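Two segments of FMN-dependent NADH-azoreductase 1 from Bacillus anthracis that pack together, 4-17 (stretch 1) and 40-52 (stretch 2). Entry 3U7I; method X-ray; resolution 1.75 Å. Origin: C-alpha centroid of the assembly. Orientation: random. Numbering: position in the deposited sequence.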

# COMPACT_ATOMS: atom_id res chain seq x y z
N MSE C 4 16.09 -8.48 21.11
CA MSE C 4 16.53 -9.77 21.64
C MSE C 4 17.16 -10.63 20.55
O MSE C 4 17.29 -10.19 19.41
N ASN C 5 17.56 -11.86 20.90
CA ASN C 5 18.02 -12.83 19.91
C ASN C 5 16.83 -13.52 19.25
O ASN C 5 16.61 -14.72 19.43
N LYS C 6 16.07 -12.75 18.48
CA LYS C 6 14.78 -13.20 18.00
C LYS C 6 14.59 -12.78 16.55
O LYS C 6 14.85 -11.62 16.21
N THR C 7 14.13 -13.71 15.71
CA THR C 7 13.79 -13.42 14.32
C THR C 7 12.28 -13.38 14.19
O THR C 7 11.58 -14.22 14.76
N LEU C 8 11.77 -12.42 13.45
CA LEU C 8 10.33 -12.33 13.26
C LEU C 8 9.96 -12.48 11.79
O LEU C 8 10.44 -11.73 10.94
N ILE C 9 9.12 -13.47 11.51
CA ILE C 9 8.59 -13.67 10.16
C ILE C 9 7.32 -12.83 10.01
O ILE C 9 6.36 -12.99 10.77
N ILE C 10 7.33 -11.93 9.03
CA ILE C 10 6.15 -11.17 8.66
C ILE C 10 5.64 -11.69 7.32
O ILE C 10 6.16 -11.34 6.25
N ASN C 11 4.64 -12.56 7.39
CA ASN C 11 4.09 -13.22 6.21
C ASN C 11 2.93 -12.42 5.60
O ASN C 11 1.83 -12.40 6.14
N ALA C 12 3.19 -11.76 4.47
CA ALA C 12 2.18 -10.90 3.85
C ALA C 12 1.41 -11.58 2.70
O ALA C 12 0.79 -10.91 1.86
N HIS C 13 1.44 -12.91 2.65
CA HIS C 13 0.78 -13.65 1.59
C HIS C 13 -0.67 -13.99 1.95
O HIS C 13 -0.91 -14.62 2.97
N PRO C 14 -1.63 -13.57 1.12
CA PRO C 14 -3.04 -13.88 1.37
C PRO C 14 -3.34 -15.38 1.57
O PRO C 14 -4.31 -15.73 2.24
N LYS C 15 -2.53 -16.26 1.00
CA LYS C 15 -2.76 -17.70 1.14
C LYS C 15 -2.07 -18.28 2.37
O LYS C 15 -2.14 -19.49 2.62
N VAL C 16 -1.39 -17.42 3.13
CA VAL C 16 -0.79 -17.77 4.42
C VAL C 16 0.28 -18.88 4.34
O VAL C 16 1.47 -18.60 4.35
N ASP C 17 -0.16 -20.14 4.24
CA ASP C 17 0.77 -21.27 4.36
C ASP C 17 0.79 -22.20 3.15
O ASP C 17 1.64 -23.10 3.07
N ASN C 40 21.94 -21.44 19.32
CA ASN C 40 20.87 -21.97 20.16
C ASN C 40 20.12 -20.89 20.95
O ASN C 40 19.05 -21.13 21.51
N ASN C 41 20.68 -19.68 20.98
CA ASN C 41 20.03 -18.59 21.69
C ASN C 41 18.92 -17.91 20.88
O ASN C 41 18.15 -17.10 21.42
N GLU C 42 18.84 -18.25 19.60
CA GLU C 42 17.91 -17.59 18.69
C GLU C 42 16.52 -18.21 18.74
O GLU C 42 16.38 -19.43 18.61
N THR C 43 15.50 -17.37 18.91
CA THR C 43 14.13 -17.84 18.79
C THR C 43 13.46 -17.21 17.58
O THR C 43 13.96 -16.24 17.00
N ILE C 44 12.32 -17.76 17.18
CA ILE C 44 11.63 -17.27 15.99
C ILE C 44 10.13 -17.16 16.23
O ILE C 44 9.51 -18.07 16.80
N GLU C 45 9.55 -16.04 15.81
CA GLU C 45 8.11 -15.85 15.85
C GLU C 45 7.62 -15.50 14.45
O GLU C 45 8.41 -15.06 13.61
N GLN C 46 6.34 -15.72 14.19
CA GLN C 46 5.75 -15.40 12.89
C GLN C 46 4.36 -14.80 13.05
O GLN C 46 3.52 -15.32 13.79
N ILE C 47 4.13 -13.70 12.34
CA ILE C 47 2.80 -13.11 12.28
C ILE C 47 2.27 -13.27 10.87
O ILE C 47 2.96 -12.97 9.89
N ASN C 48 1.05 -13.80 10.76
CA ASN C 48 0.43 -14.01 9.46
C ASN C 48 -0.57 -12.90 9.21
O ASN C 48 -1.63 -12.87 9.84
N LEU C 49 -0.22 -11.99 8.31
CA LEU C 49 -1.01 -10.77 8.10
C LEU C 49 -2.40 -11.03 7.54
O LEU C 49 -3.28 -10.19 7.69
N TYR C 50 -2.61 -12.18 6.92
CA TYR C 50 -3.92 -12.51 6.35
C TYR C 50 -4.65 -13.59 7.16
O TYR C 50 -5.64 -14.16 6.69
N ASP C 51 -4.17 -13.84 8.37
CA ASP C 51 -4.82 -14.78 9.28
C ASP C 51 -4.91 -14.24 10.70
O ASP C 51 -5.96 -14.31 11.34
N ASP C 52 -3.80 -13.70 11.20
CA ASP C 52 -3.80 -13.07 12.52
C ASP C 52 -4.56 -11.75 12.46
O ASP C 52 -4.82 -11.24 11.37

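The strongest polar contact is the salt bridge from Lys6 NZ to Glu45 OE2, 2.8 Å. Lys6 has chi1 t and Glu45 has chi1 m; the ends of both side chains come nearer to the opposing stretch than their CA-to-CB bonds suggest. Thr7 (chi1 m) donates from OG1 to Glu42 OE2 at 2.6 Å. Glu42 reaches it with chi1 t and chi2 p.

These pairs flank a parallel ladder between the strand of stretch 1, which ends at Asn11, and strand 43-48. Thr7, Ile9 and Asn11 each use backbone N and O toward the second stretch. Ile9 N to Glu45 O, at 2.7 Å, is the shortest of these bonds. The ladder continues past the second strand, where Leu49 N donates to Asn11 O at 3.0 Å.

Asn11 (chi1 t) is the polar hub. Its ND2 donates to Asn48 OD1 at 3.2 Å and to Val16 O at 2.6 Å, while its OD1 accepts from His13 N at 3.0 Å. Asn48 OD1 also accepts from Gln46 NE2 at 2.8 Å. One side chain thus ties the strand to the turn that follows.

Two waters extend the network. Water 1 donates to Asn11 O and His13 O and accepts from Tyr50 N, each at 2.9 Å. Water 2 links Val16 O, 3.2 Å, with Gln46 NE2, 3.1 Å.

Apolar packing occupies both sheet faces. Leu8, Ile10 and Ile47 share the face with Lys6 and Glu45; Ile10 CG1 lies 4.2 Å from Ile47 CG2. Leu49 (chi1 m) points toward stretch 1, and its CD1 meets Ile10 CG2 at 3.8 Å and Ala12 CB at 3.9 Å. On the other face, Ile9 CG1 sits 3.9 Å from Ile44 CG2; both have chi1 m.

Tyr50 (chi1 m) points toward stretch 1. Pro14 CA covers one ring face, 3.5 Å from Tyr50 CG, in a CH-pi contact. Val16 (chi1 t) places CG1 3.7 Å from Asn48 CG.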

# COMPACT_ATOMS: atom_id res chain seq x y z
CB MSE C 4 15.31 -10.47 22.24
CG MSE C 4 14.38 -9.52 22.97
SE MSE C 4 12.86 -10.44 23.74
CE MSE C 4 13.62 -12.24 23.77
CB ASN C 5 18.91 -13.88 20.57
CG ASN C 5 20.29 -13.36 20.88
OD1 ASN C 5 20.94 -12.78 20.02
ND2 ASN C 5 20.74 -13.55 22.11
CB LYS C 6 13.66 -12.59 18.85
CG LYS C 6 12.27 -13.05 18.43
CD LYS C 6 11.16 -12.20 19.02
CE LYS C 6 11.09 -12.31 20.53
NZ LYS C 6 9.78 -11.81 21.04
CB THR C 7 14.34 -14.50 13.38
OG1 THR C 7 15.76 -14.61 13.57
CG2 THR C 7 14.06 -14.17 11.91
CB LEU C 8 9.78 -11.01 13.83
CG LEU C 8 8.30 -10.66 13.63
CD1 LEU C 8 7.37 -11.66 14.33
CD2 LEU C 8 8.00 -9.23 14.09
CB ILE C 9 8.23 -15.16 9.88
CG1 ILE C 9 9.30 -16.11 10.45
CG2 ILE C 9 7.99 -15.38 8.37
CD1 ILE C 9 10.70 -15.82 9.97
CB ILE C 10 6.44 -9.66 8.56
CG1 ILE C 10 7.02 -9.14 9.88
CG2 ILE C 10 5.18 -8.89 8.16
CD1 ILE C 10 7.96 -7.96 9.71
CB ASN C 11 3.65 -14.63 6.58
CG ASN C 11 3.02 -15.37 5.42
OD1 ASN C 11 2.96 -14.87 4.29
ND2 ASN C 11 2.56 -16.59 5.68
CB ALA C 12 2.81 -9.59 3.37
CB HIS C 13 1.54 -14.94 1.27
CG HIS C 13 1.34 -15.43 -0.13
ND1 HIS C 13 0.09 -15.73 -0.64
CD2 HIS C 13 2.22 -15.63 -1.14
CE1 HIS C 13 0.21 -16.11 -1.90
NE2 HIS C 13 1.49 -16.06 -2.23
CB PRO C 14 -3.74 -13.36 0.10
CG PRO C 14 -2.86 -12.24 -0.37
CD PRO C 14 -1.45 -12.69 -0.05
CB LYS C 15 -2.31 -18.45 -0.11
CG LYS C 15 -3.14 -18.17 -1.36
CD LYS C 15 -2.90 -19.27 -2.36
CE LYS C 15 -3.61 -18.99 -3.66
NZ LYS C 15 -3.68 -20.23 -4.47
CB VAL C 16 -1.88 -18.14 5.47
CG1 VAL C 16 -1.27 -18.24 6.86
CG2 VAL C 16 -3.00 -17.10 5.44
CB ASP C 17 0.48 -22.06 5.64
CG ASP C 17 -0.97 -22.51 5.73
OD1 ASP C 17 -1.81 -22.01 4.94
OD2 ASP C 17 -1.28 -23.35 6.61
CB ASN C 40 21.40 -23.08 21.09
CG ASN C 40 22.54 -22.60 21.99
OD1 ASN C 40 23.39 -21.81 21.57
ND2 ASN C 40 22.55 -23.08 23.23
CB ASN C 41 21.05 -17.55 22.19
CG ASN C 41 21.79 -16.86 21.06
OD1 ASN C 41 21.41 -16.93 19.89
ND2 ASN C 41 22.87 -16.17 21.41
CB GLU C 42 18.42 -17.66 17.25
CG GLU C 42 17.58 -16.86 16.25
CD GLU C 42 17.91 -15.37 16.30
OE1 GLU C 42 18.95 -15.01 16.89
OE2 GLU C 42 17.14 -14.56 15.74
CB THR C 43 13.30 -17.56 20.07
OG1 THR C 43 13.43 -16.19 20.43
CG2 THR C 43 13.77 -18.43 21.23
CB ILE C 44 11.89 -18.19 14.78
CG1 ILE C 44 13.39 -18.32 14.50
CG2 ILE C 44 11.11 -17.70 13.56
CD1 ILE C 44 13.74 -19.28 13.38
CB GLU C 45 7.73 -14.75 16.84
CG GLU C 45 8.19 -15.03 18.25
CD GLU C 45 7.84 -13.92 19.21
OE1 GLU C 45 7.14 -12.96 18.80
OE2 GLU C 45 8.25 -14.02 20.39
CB GLN C 46 5.67 -16.65 12.01
CG GLN C 46 4.94 -16.42 10.68
CD GLN C 46 5.22 -17.51 9.67
OE1 GLN C 46 6.24 -18.20 9.76
NE2 GLN C 46 4.32 -17.69 8.71
CB ILE C 47 2.80 -11.61 12.73
CG1 ILE C 47 1.39 -11.02 12.69
CG2 ILE C 47 3.76 -10.78 11.90
CD1 ILE C 47 1.32 -9.59 13.21
CB ASN C 48 -0.26 -15.38 9.43
CG ASN C 48 0.73 -16.54 9.41
OD1 ASN C 48 1.78 -16.46 8.78
ND2 ASN C 48 0.38 -17.61 10.10
CB LEU C 49 -0.26 -9.77 7.21
CG LEU C 49 1.14 -9.37 7.68
CD1 LEU C 49 1.71 -8.23 6.82
CD2 LEU C 49 1.13 -8.98 9.14
CB TYR C 50 -3.80 -12.89 4.87
CG TYR C 50 -3.59 -11.67 4.00
CD1 TYR C 50 -2.32 -11.09 3.85
CD2 TYR C 50 -4.66 -11.08 3.36
CE1 TYR C 50 -2.15 -9.96 3.07
CE2 TYR C 50 -4.50 -9.95 2.59
CZ TYR C 50 -3.25 -9.40 2.44
OH TYR C 50 -3.14 -8.27 1.66
CB ASP C 51 -4.09 -16.13 9.27
CG ASP C 51 -4.90 -17.24 9.93
OD1 ASP C 51 -6.05 -17.49 9.50
OD2 ASP C 51 -4.37 -17.85 10.89
CB ASP C 52 -2.37 -12.83 13.03
CG ASP C 52 -1.57 -14.11 13.17
OD1 ASP C 52 -2.17 -15.17 13.45
OD2 ASP C 52 -0.34 -14.06 13.01
O HOH W 1 -0.55 -13.93 5.74
O HOH W 2 3.45 -19.81 6.57